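Local coordinates for protein calmodulin, putative (Toxoplasma gondii, PDB 6TJ6) that serves as an essential light chain of the myosin A motor in the parasite's glideosome and can bind calcium through an EF-hand, at residues V8-F12 with M51-F56; A11-F15 with L30-C35; G86-A90 with G122-Y126. One frame throughout, in Å; residues are numbered along the deposited sequence.

Interactions 1 and 2 come first along the chain, both from helix 7-15; interaction 3 follows. The first two share A11 and F12, their centres lie about 8 Å apart, and they touch where the F56 ring rests on A31 and I32 and where C35 meets V8; together they set helix 7-15 against helix 26-34 and the start of helix 53-64. Interaction 3 pairs strands 88-89 and 123-124 on the other side of the chain's centre, about 33 and 26 Å, centre to centre, from interactions 1 and 2. This is consistent with the two-lobed plan of calmodulin-like light chains; interactions 1 and 2 include residues touching Myosin A, while no other chain touches interaction 3's segments.

Interaction 1 of 3, residues V8-F12 with M51-F56; sequences VREAF and MAWPDF
Residues 8-12 are helical throughout; residues 51-56 begin in a strand and enter a helix at W53. F12 and W53 come nearest, CA to CA 7.1 Å. The turn is set by local bonds: A52 N donates to D55 OD2 (3.0 Å) from the N-cap position, and F56 N to A52 O (3.0 Å).

Aromatic contacts dominate. F12, W53 and F56 all take chi1 t. W53 presents the edge of its six-membered ring to the face of F12 in an offset edge-to-face pair (centroids 5.8 Å, planes at 71°), while W53 CA makes a CH-pi contact 4.0 Å from the F12 centroid; the closest atoms of the pair are F12 CZ and W53 N, at 3.3 Å. F56 meets F12 obliquely, centroids 5.6 Å apart.

Among aliphatic contacts, V8 CG1 lies 3.6 Å from F56 CE2 and 3.9 Å from W53 CZ3, a compact filler beside flat rings. The long R9 side chain lies over one face of the W53 indole; R9 NH1 and W53 NE1, 3.1 Å apart, are both donors and do not bond.

M51 pairs through its backbone with I23, so the cluster borders the strand pairing of an EF-hand lobe, where the first helix packs against the last.

Interaction 2 of 3, residues A11-F15 with L30-C35; sequences AFALF and LAIRSC
This is the helix-loop-helix of an EF-hand: residues 11-15 end the entering helix, residues 30-34 belong to the exiting one, and the loop between them carries the calcium ligands D16, D18, D20 and E22, with no calcium bound here. The axes of the two short helical segments approach to 9.3 Å at 139°, and A11 and A31 are the nearest pair, CA to CA 5.7 Å.

L30 points its CB toward F15, reaching F15 CE1 at 3.5 Å. At A31 the small side chain lets the backbone come over the F15 ring: A31 CA sits 4.0 Å from the ring centroid, a CH-pi contact, and A31 CB is 3.9 Å from F15 CB. F15 holds chi1 m and also meets Myosin A. S34 OG (chi1 p) donates to A31 O (2.5 Å) and lies 3.6 Å from A11 CB; S34 CB is 3.5 Å from F15 CE2. C35, just past the helix, suits the narrow space beside alanine: C35 SG lies 3.6 Å from A11 CB.

Interaction 3 of 3, residues G86-A90 with G122-Y126; sequences GTVSA and GKIQY
The side chains of V88 and I124 meet at the apolar centre, between two short, weakly bonded strands. V88 CG2 packs 3.9 Å from I124 CB, and V88 CG1 (chi1 m) lies 3.5 Å from Y126 CD2. A90, small enough to begin a helix close to its neighbour strand, puts its CB 4.1 Å from I124 CG1. Beyond them, F77 of helix 69-78 touches both V88 and Y126, while A116 and I113 of helix 106-116 touch I124 and A90 respectively.

The backbones run roughly antiparallel, their end-to-end directions 128° apart; the nearest CA pairs are T87 with Q125 (4.5 Å), S89 with K123 (4.8 Å) and A90 with G122 (5.3 Å). V88 N donates to I124 O (3.0 Å), I124 N returns a weak bond to V88 O (2.8 Å), and A90 N donates to G122 O (2.9 Å). Such a pairing of two neighbouring loops, each leading into a helix, is the EF-hand beta-scaffold, here joining the two hands of the C-terminal lobe. CA-H...O contacts supplement it, including T87 CA to I124 O (3.0 Å).

Toward the edge, G86 and G122 have positive phi, which glycine adopts readily. Y126 (chi1 p) lays its ring face against G86 O, and its hydroxyl bonds D81. T87 OG1 bonds D85 and packs 3.3 Å from K123 CG; T87 CG2 is 3.2 Å from Q125 OE1. S89, the N-cap of helix 90-100, turns OG to E92 N, while K123 NZ reaches to 4.1 Å from S89 CB.

Interaction 1 of 3, residues V8-F12 with M51-F56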
ATOM      1  N   VAL A   8      10.913   4.809  -3.298  1.00 49.83           N
ATOM      2  CA  VAL A   8      11.019   5.525  -2.026  1.00 53.08           C
ATOM      3  C   VAL A   8       9.636   5.802  -1.446  1.00 47.21           C
ATOM      4  O   VAL A   8       9.387   5.590  -0.249  1.00 46.95           O
ATOM      5  CB  VAL A   8      11.827   6.824  -2.214  1.00 52.55           C
ATOM      6  CG1 VAL A   8      11.708   7.715  -0.990  1.00 49.44           C
ATOM      7  CG2 VAL A   8      13.289   6.505  -2.506  1.00 49.08           C
ATOM      8  N   ARG A   9       8.718   6.291  -2.284  1.00 47.23           N
ATOM      9  CA  ARG A   9       7.359   6.564  -1.828  1.00 49.90           C
ATOM     10  C   ARG A   9       6.676   5.292  -1.344  1.00 47.03           C
ATOM     11  O   ARG A   9       6.000   5.290  -0.301  1.00 51.66           O
ATOM     12  CB  ARG A   9       6.559   7.218  -2.960  1.00 52.67           C
ATOM     13  CG  ARG A   9       5.121   7.559  -2.610  1.00 58.70           C
ATOM     14  CD  ARG A   9       4.478   8.442  -3.676  1.00 70.05           C
ATOM     15  NE  ARG A   9       4.341   9.830  -3.234  1.00 80.35           N
ATOM     16  CZ  ARG A   9       4.966  10.861  -3.790  1.00 78.39           C
ATOM     17  NH1 ARG A   9       4.777  12.086  -3.317  1.00 75.78           N
ATOM     18  NH2 ARG A   9       5.771  10.673  -4.827  1.00 86.54           N
ATOM     19  N   GLU A  10       6.857   4.192  -2.078  1.00 51.66           N
ATOM     20  CA  GLU A  10       6.290   2.919  -1.653  1.00 48.02           C
ATOM     21  C   GLU A  10       6.899   2.453  -0.338  1.00 55.10           C
ATOM     22  O   GLU A  10       6.196   1.896   0.509  1.00 48.73           O
ATOM     23  CB  GLU A  10       6.493   1.863  -2.735  1.00 55.39           C
ATOM     24  CG  GLU A  10       5.730   0.582  -2.472  1.00 64.89           C
ATOM     25  CD  GLU A  10       6.130  -0.531  -3.410  1.00 77.18           C
ATOM     26  OE1 GLU A  10       7.298  -0.972  -3.347  0.50 76.31           O
ATOM     27  OE2 GLU A  10       5.279  -0.960  -4.215  0.50 78.91           O
ATOM     28  N   ALA A  11       8.203   2.663  -0.148  1.00 52.77           N
ATOM     29  CA  ALA A  11       8.829   2.272   1.111  1.00 50.47           C
ATOM     30  C   ALA A  11       8.245   3.053   2.279  1.00 43.17           C
ATOM     31  O   ALA A  11       7.981   2.486   3.351  1.00 48.74           O
ATOM     32  CB  ALA A  11      10.342   2.475   1.031  1.00 51.79           C
ATOM     33  N   PHE A  12       8.030   4.357   2.086  1.00 44.60           N
ATOM     34  CA  PHE A  12       7.366   5.145   3.122  1.00 41.92           C
ATOM     35  C   PHE A  12       5.993   4.568   3.443  1.00 48.18           C
ATOM     36  O   PHE A  12       5.654   4.350   4.613  1.00 49.10           O
ATOM     37  CB  PHE A  12       7.248   6.610   2.699  1.00 40.46           C
ATOM     38  CG  PHE A  12       6.820   7.523   3.819  1.00 47.75           C
ATOM     39  CD1 PHE A  12       7.759   8.054   4.687  1.00 47.18           C
ATOM     40  CD2 PHE A  12       5.481   7.833   4.013  1.00 51.99           C
ATOM     41  CE1 PHE A  12       7.375   8.884   5.727  1.00 53.81           C
ATOM     42  CE2 PHE A  12       5.087   8.665   5.051  1.00 50.21           C
ATOM     43  CZ  PHE A  12       6.036   9.191   5.910  1.00 53.99           C
ATOM     44  N   MET A  51       9.816  11.109  10.840  1.00 56.51           N
ATOM     45  CA  MET A  51       9.795  11.763   9.539  1.00 52.13           C
ATOM     46  C   MET A  51       8.412  11.634   8.919  1.00 51.78           C
ATOM     47  O   MET A  51       7.857  10.532   8.856  1.00 51.54           O
ATOM     48  CB  MET A  51      10.831  11.157   8.585  1.00 47.94           C
ATOM     49  CG  MET A  51      12.276  11.537   8.845  1.00 49.17           C
ATOM     50  SD  MET A  51      13.299  11.021   7.450  1.00 54.87           S
ATOM     51  CE  MET A  51      14.944  11.216   8.120  1.00 55.56           C
ATOM     52  N   ALA A  52       7.865  12.756   8.461  1.00 45.47           N
ATOM     53  CA  ALA A  52       6.757  12.724   7.523  1.00 47.06           C
ATOM     54  C   ALA A  52       7.309  12.540   6.109  1.00 47.92           C
ATOM     55  O   ALA A  52       8.524  12.512   5.891  1.00 45.50           O
ATOM     56  CB  ALA A  52       5.919  13.996   7.645  1.00 45.72           C
ATOM     57  N   TRP A  53       6.414  12.411   5.129  1.00 51.63           N
ATOM     58  CA  TRP A  53       6.851  12.148   3.756  1.00 50.50           C
ATOM     59  C   TRP A  53       7.822  13.183   3.200  1.00 49.67           C
ATOM     60  O   TRP A  53       8.814  12.781   2.573  1.00 47.62           O
ATOM     61  CB  TRP A  53       5.642  12.019   2.820  1.00 51.00           C
ATOM     62  CG  TRP A  53       6.044  12.116   1.372  1.00 52.57           C
ATOM     63  CD1 TRP A  53       5.720  13.108   0.488  1.00 50.65           C
ATOM     64  CD2 TRP A  53       6.881  11.199   0.654  1.00 50.81           C
ATOM     65  NE1 TRP A  53       6.288  12.852  -0.739  1.00 49.56           N
ATOM     66  CE2 TRP A  53       7.006  11.687  -0.663  1.00 48.05           C
ATOM     67  CE3 TRP A  53       7.528  10.006   0.996  1.00 49.58           C
ATOM     68  CZ2 TRP A  53       7.751  11.023  -1.639  1.00 41.72           C
ATOM     69  CZ3 TRP A  53       8.271   9.351   0.028  1.00 45.09           C
ATOM     70  CH2 TRP A  53       8.377   9.861  -1.274  1.00 43.10           C
ATOM     71  N   PRO A  54       7.601  14.497   3.345  1.00 49.09           N
ATOM     72  CA  PRO A  54       8.604  15.444   2.825  1.00 54.49           C
ATOM     73  C   PRO A  54       9.993  15.207   3.391  1.00 55.16           C
ATOM     74  O   PRO A  54      10.978  15.190   2.636  1.00 52.21           O
ATOM     75  CB  PRO A  54       8.038  16.809   3.240  1.00 52.56           C
ATOM     76  CG  PRO A  54       6.565  16.588   3.320  1.00 52.91           C
ATOM     77  CD  PRO A  54       6.416  15.202   3.875  1.00 44.27           C
ATOM     78  N   ASP A  55      10.088  14.988   4.707  1.00 47.27           N
ATOM     79  CA  ASP A  55      11.376  14.711   5.338  1.00 51.41           C
ATOM     80  C   ASP A  55      12.030  13.472   4.740  1.00 51.33           C
ATOM     81  O   ASP A  55      13.220  13.488   4.404  1.00 48.29           O
ATOM     82  CB  ASP A  55      11.195  14.534   6.848  1.00 58.27           C
ATOM     83  CG  ASP A  55      10.359  15.629   7.469  1.00 63.32           C
ATOM     84  OD1 ASP A  55      10.590  16.812   7.145  1.00 66.65           O
ATOM     85  OD2 ASP A  55       9.464  15.304   8.279  1.00 63.05           O
ATOM     86  N   PHE A  56      11.265  12.383   4.610  1.00 49.43           N
ATOM     87  CA  PHE A  56      11.834  11.125   4.134  1.00 48.12           C
ATOM     88  C   PHE A  56      12.264  11.228   2.677  1.00 51.70           C
ATOM     89  O   PHE A  56      13.342  10.743   2.307  1.00 49.79           O
ATOM     90  CB  PHE A  56      10.822   9.993   4.318  1.00 42.67           C
ATOM     91  CG  PHE A  56      11.341   8.636   3.926  1.00 43.81           C
ATOM     92  CD1 PHE A  56      12.278   7.981   4.717  1.00 47.33           C
ATOM     93  CD2 PHE A  56      10.872   8.003   2.782  1.00 41.38           C
ATOM     94  CE1 PHE A  56      12.755   6.728   4.371  1.00 44.65           C
ATOM     95  CE2 PHE A  56      11.341   6.748   2.428  1.00 47.24           C
ATOM     96  CZ  PHE A  56      12.287   6.107   3.226  1.00 45.89           C
TER

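Interaction 2 of 3, residues A11-F15 with L30-C35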
ATOM      1  N   ALA A  11       8.203   2.663  -0.148  1.00 52.77           N
ATOM      2  CA  ALA A  11       8.829   2.272   1.111  1.00 50.47           C
ATOM      3  C   ALA A  11       8.245   3.053   2.279  1.00 43.17           C
ATOM      4  O   ALA A  11       7.981   2.486   3.351  1.00 48.74           O
ATOM      5  CB  ALA A  11      10.342   2.475   1.031  1.00 51.79           C
ATOM      6  N   PHE A  12       8.030   4.357   2.086  1.00 44.60           N
ATOM      7  CA  PHE A  12       7.366   5.145   3.122  1.00 41.92           C
ATOM      8  C   PHE A  12       5.993   4.568   3.443  1.00 48.18           C
ATOM      9  O   PHE A  12       5.654   4.350   4.613  1.00 49.10           O
ATOM     10  CB  PHE A  12       7.248   6.610   2.699  1.00 40.46           C
ATOM     11  CG  PHE A  12       6.820   7.523   3.819  1.00 47.75           C
ATOM     12  CD1 PHE A  12       7.759   8.054   4.687  1.00 47.18           C
ATOM     13  CD2 PHE A  12       5.481   7.833   4.013  1.00 51.99           C
ATOM     14  CE1 PHE A  12       7.375   8.884   5.727  1.00 53.81           C
ATOM     15  CE2 PHE A  12       5.087   8.665   5.051  1.00 50.21           C
ATOM     16  CZ  PHE A  12       6.036   9.191   5.910  1.00 53.99           C
ATOM     17  N   ALA A  13       5.192   4.297   2.408  1.00 49.52           N
ATOM     18  CA  ALA A  13       3.855   3.750   2.637  1.00 48.41           C
ATOM     19  C   ALA A  13       3.904   2.393   3.333  1.00 51.99           C
ATOM     20  O   ALA A  13       3.021   2.074   4.139  1.00 54.98           O
ATOM     21  CB  ALA A  13       3.097   3.641   1.315  1.00 48.80           C
ATOM     22  N   LEU A  14       4.931   1.592   3.049  1.00 49.30           N
ATOM     23  CA  LEU A  14       4.998   0.235   3.581  1.00 51.94           C
ATOM     24  C   LEU A  14       5.479   0.200   5.022  1.00 56.80           C
ATOM     25  O   LEU A  14       5.092  -0.703   5.771  1.00 50.78           O
ATOM     26  CB  LEU A  14       5.912  -0.633   2.715  1.00 51.80           C
ATOM     27  CG  LEU A  14       5.409  -0.977   1.311  1.00 55.76           C
ATOM     28  CD1 LEU A  14       6.484  -1.693   0.507  1.00 56.55           C
ATOM     29  CD2 LEU A  14       4.144  -1.808   1.387  1.00 49.31           C
ATOM     30  N   PHE A  15       6.318   1.150   5.433  1.00 53.59           N
ATOM     31  CA  PHE A  15       6.841   1.127   6.792  1.00 58.56           C
ATOM     32  C   PHE A  15       6.161   2.123   7.725  1.00 60.07           C
ATOM     33  O   PHE A  15       6.554   2.225   8.893  1.00 52.32           O
ATOM     34  CB  PHE A  15       8.354   1.348   6.775  1.00 56.04           C
ATOM     35  CG  PHE A  15       9.120   0.124   6.366  1.00 50.73           C
ATOM     36  CD1 PHE A  15       9.449  -0.843   7.300  1.00 53.86           C
ATOM     37  CD2 PHE A  15       9.479  -0.080   5.046  1.00 52.72           C
ATOM     38  CE1 PHE A  15      10.140  -1.981   6.929  1.00 54.30           C
ATOM     39  CE2 PHE A  15      10.170  -1.216   4.670  1.00 59.26           C
ATOM     40  CZ  PHE A  15      10.502  -2.167   5.613  1.00 55.96           C
ATOM     41  N   LEU A  30      14.612   0.848   8.943  1.00 46.75           N
ATOM     42  CA  LEU A  30      14.141  -0.227   8.078  1.00 44.85           C
ATOM     43  C   LEU A  30      13.726   0.316   6.718  1.00 46.84           C
ATOM     44  O   LEU A  30      14.213  -0.151   5.679  1.00 55.16           O
ATOM     45  CB  LEU A  30      12.988  -0.976   8.751  1.00 52.30           C
ATOM     46  CG  LEU A  30      13.389  -2.220   9.551  1.00 56.57           C
ATOM     47  CD1 LEU A  30      14.674  -2.001  10.344  1.00 58.21           C
ATOM     48  CD2 LEU A  30      12.260  -2.638  10.478  1.00 48.41           C
ATOM     49  N   ALA A  31      12.873   1.347   6.709  1.00 49.95           N
ATOM     50  CA  ALA A  31      12.480   1.961   5.445  1.00 50.79           C
ATOM     51  C   ALA A  31      13.708   2.286   4.610  1.00 47.21           C
ATOM     52  O   ALA A  31      13.820   1.857   3.453  1.00 47.36           O
ATOM     53  CB  ALA A  31      11.649   3.220   5.702  1.00 45.15           C
ATOM     54  N   ILE A  32      14.681   2.973   5.215  1.00 47.09           N
ATOM     55  CA  ILE A  32      15.891   3.329   4.485  1.00 50.78           C
ATOM     56  C   ILE A  32      16.560   2.073   3.947  1.00 52.04           C
ATOM     57  O   ILE A  32      16.813   1.949   2.739  1.00 44.82           O
ATOM     58  CB  ILE A  32      16.837   4.147   5.382  1.00 56.75           C
ATOM     59  CG1 ILE A  32      16.163   5.459   5.783  1.00 50.39           C
ATOM     60  CG2 ILE A  32      18.148   4.417   4.669  1.00 51.59           C
ATOM     61  CD1 ILE A  32      16.920   6.255   6.830  1.00 50.68           C
ATOM     62  N   ARG A  33      16.789   1.089   4.823  1.00 43.88           N
ATOM     63  CA  ARG A  33      17.472  -0.117   4.379  1.00 48.68           C
ATOM     64  C   ARG A  33      16.657  -0.866   3.339  1.00 51.57           C
ATOM     65  O   ARG A  33      17.228  -1.556   2.486  1.00 48.37           O
ATOM     66  CB  ARG A  33      17.781  -1.025   5.573  1.00 52.40           C
ATOM     67  CG  ARG A  33      18.784  -0.431   6.548  1.00 51.86           C
ATOM     68  CD  ARG A  33      19.408  -1.497   7.441  1.00 53.62           C
ATOM     69  NE  ARG A  33      20.496  -0.955   8.250  1.00 60.25           N
ATOM     70  CZ  ARG A  33      20.529  -0.975   9.578  1.00 65.94           C
ATOM     71  NH1 ARG A  33      19.536  -1.528  10.264  1.00 64.68           N
ATOM     72  NH2 ARG A  33      21.561  -0.447  10.221  1.00 68.12           N
ATOM     73  N   SER A  34      15.329  -0.717   3.362  1.00 48.65           N
ATOM     74  CA  SER A  34      14.514  -1.427   2.385  1.00 54.34           C
ATOM     75  C   SER A  34      14.768  -0.937   0.966  1.00 57.22           C
ATOM     76  O   SER A  34      14.486  -1.671   0.012  1.00 53.87           O
ATOM     77  CB  SER A  34      13.028  -1.295   2.726  1.00 54.49           C
ATOM     78  OG  SER A  34      12.524  -0.019   2.368  1.00 51.96           O
ATOM     79  N   CYS A  35      15.308   0.269   0.804  1.00 43.67           N
ATOM     80  CA  CYS A  35      15.647   0.778  -0.517  1.00 46.62           C
ATOM     81  C   CYS A  35      17.087   0.471  -0.908  1.00 56.90           C
ATOM     82  O   CYS A  35      17.573   1.006  -1.911  1.00 54.72           O
ATOM     83  CB  CYS A  35      15.390   2.285  -0.578  1.00 47.96           C
ATOM     84  SG  CYS A  35      13.666   2.739  -0.256  1.00 51.58           S
TER

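Interaction 3 of 3, residues G86-A90 with G122-Y126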
ATOM      1  N   GLY A  86      32.235 -13.728  -9.285  1.00 99.50           N
ATOM      2  CA  GLY A  86      30.907 -13.150  -9.265  1.00 94.38           C
ATOM      3  C   GLY A  86      29.879 -13.982  -8.539  1.00 90.71           C
ATOM      4  O   GLY A  86      28.687 -13.868  -8.834  1.00 88.24           O
ATOM      5  N   THR A  87      30.303 -14.825  -7.596  1.00 93.34           N
ATOM      6  CA  THR A  87      29.393 -15.722  -6.898  1.00 95.22           C
ATOM      7  C   THR A  87      29.690 -15.722  -5.404  1.00 93.48           C
ATOM      8  O   THR A  87      30.821 -15.478  -4.977  1.00 96.65           O
ATOM      9  CB  THR A  87      29.489 -17.164  -7.415  1.00 97.81           C
ATOM     10  OG1 THR A  87      30.701 -17.764  -6.942  1.00 99.41           O
ATOM     11  CG2 THR A  87      29.464 -17.216  -8.937  1.00 95.32           C
ATOM     12  N   VAL A  88      28.655 -16.010  -4.611  1.00 88.92           N
ATOM     13  CA  VAL A  88      28.802 -16.257  -3.182  1.00 86.72           C
ATOM     14  C   VAL A  88      28.037 -17.527  -2.831  1.00 90.10           C
ATOM     15  O   VAL A  88      27.058 -17.889  -3.492  1.00 91.50           O
ATOM     16  CB  VAL A  88      28.315 -15.074  -2.311  1.00 81.22           C
ATOM     17  CG1 VAL A  88      29.094 -13.808  -2.632  1.00 78.94           C
ATOM     18  CG2 VAL A  88      26.815 -14.855  -2.474  1.00 83.74           C
ATOM     19  N   SER A  89      28.494 -18.201  -1.778  1.00 89.74           N
ATOM     20  CA  SER A  89      27.896 -19.464  -1.365  1.00 88.79           C
ATOM     21  C   SER A  89      26.488 -19.245  -0.821  1.00 86.29           C
ATOM     22  O   SER A  89      26.260 -18.357   0.007  1.00 81.08           O
ATOM     23  CB  SER A  89      28.772 -20.140  -0.313  1.00 95.09           C
ATOM     24  OG  SER A  89      28.014 -21.045   0.468  1.00 98.11           O
ATOM     25  N   ALA A  90      25.545 -20.068  -1.283  1.00 90.62           N
ATOM     26  CA  ALA A  90      24.154 -19.901  -0.876  1.00 86.89           C
ATOM     27  C   ALA A  90      23.942 -20.304   0.579  1.00 85.54           C
ATOM     28  O   ALA A  90      23.212 -19.630   1.316  1.00 90.65           O
ATOM     29  CB  ALA A  90      23.238 -20.708  -1.797  1.00 96.98           C
ATOM     30  N   GLY A 122      24.232 -23.927  -5.761  1.00131.23           N
ATOM     31  CA  GLY A 122      24.939 -23.639  -4.529  1.00136.71           C
ATOM     32  C   GLY A 122      25.662 -22.314  -4.518  1.00136.24           C
ATOM     33  O   GLY A 122      26.193 -21.925  -3.470  1.00138.92           O
ATOM     34  N   LYS A 123      25.709 -21.619  -5.646  1.00132.26           N
ATOM     35  CA  LYS A 123      26.302 -20.303  -5.797  1.00121.08           C
ATOM     36  C   LYS A 123      25.200 -19.278  -6.028  1.00119.84           C
ATOM     37  O   LYS A 123      24.048 -19.618  -6.310  1.00118.69           O
ATOM     38  CB  LYS A 123      27.304 -20.299  -6.959  1.00115.83           C
ATOM     39  CG  LYS A 123      28.762 -20.407  -6.542  1.00112.48           C
ATOM     40  CD  LYS A 123      28.973 -21.369  -5.390  1.00111.99           C
ATOM     41  CE  LYS A 123      30.252 -21.023  -4.646  1.00114.41           C
ATOM     42  NZ  LYS A 123      30.504 -21.939  -3.503  1.00115.76           N
ATOM     43  N   ILE A 124      25.564 -18.007  -5.893  1.00115.56           N
ATOM     44  CA  ILE A 124      24.655 -16.894  -6.142  1.00107.89           C
ATOM     45  C   ILE A 124      25.405 -15.851  -6.954  1.00117.19           C
ATOM     46  O   ILE A 124      26.434 -15.336  -6.504  1.00117.88           O
ATOM     47  CB  ILE A 124      24.123 -16.274  -4.839  1.00 97.91           C
ATOM     48  CG1 ILE A 124      23.253 -17.277  -4.077  1.00 90.74           C
ATOM     49  CG2 ILE A 124      23.345 -14.998  -5.138  1.00 92.22           C
ATOM     50  CD1 ILE A 124      22.623 -16.701  -2.825  1.00 78.53           C
ATOM     51  N   GLN A 125      24.879 -15.520  -8.134  1.00121.07           N
ATOM     52  CA  GLN A 125      25.532 -14.539  -8.993  1.00122.43           C
ATOM     53  C   GLN A 125      25.557 -13.139  -8.385  1.00115.62           C
ATOM     54  O   GLN A 125      26.231 -12.261  -8.933  1.00122.18           O
ATOM     55  CB  GLN A 125      24.838 -14.508 -10.358  1.00126.38           C
ATOM     56  CG  GLN A 125      24.753 -15.860 -11.061  1.00130.53           C
ATOM     57  CD  GLN A 125      26.086 -16.330 -11.620  1.00133.97           C
ATOM     58  OE1 GLN A 125      27.036 -16.575 -10.877  1.00136.43           O
ATOM     59  NE2 GLN A 125      26.159 -16.460 -12.939  1.00134.15           N
ATOM     60  N   TYR A 126      24.865 -12.935  -7.262  1.00100.54           N
ATOM     61  CA  TYR A 126      24.640 -11.669  -6.559  1.00 88.94           C
ATOM     62  C   TYR A 126      24.536 -10.417  -7.433  1.00 90.36           C
ATOM     63  O   TYR A 126      23.671  -9.576  -7.175  1.00 89.36           O
ATOM     64  CB  TYR A 126      25.688 -11.469  -5.449  1.00 82.58           C
ATOM     65  CG  TYR A 126      27.146 -11.274  -5.823  1.00 84.21           C
ATOM     66  CD1 TYR A 126      27.617 -10.044  -6.267  1.00 83.56           C
ATOM     67  CD2 TYR A 126      28.068 -12.297  -5.643  1.00 77.40           C
ATOM     68  CE1 TYR A 126      28.954  -9.857  -6.573  1.00 79.43           C
ATOM     69  CE2 TYR A 126      29.407 -12.116  -5.942  1.00 80.08           C
ATOM     70  CZ  TYR A 126      29.844 -10.895  -6.410  1.00 84.28           C
ATOM     71  OH  TYR A 126      31.174 -10.708  -6.712  1.00 85.92           O
TER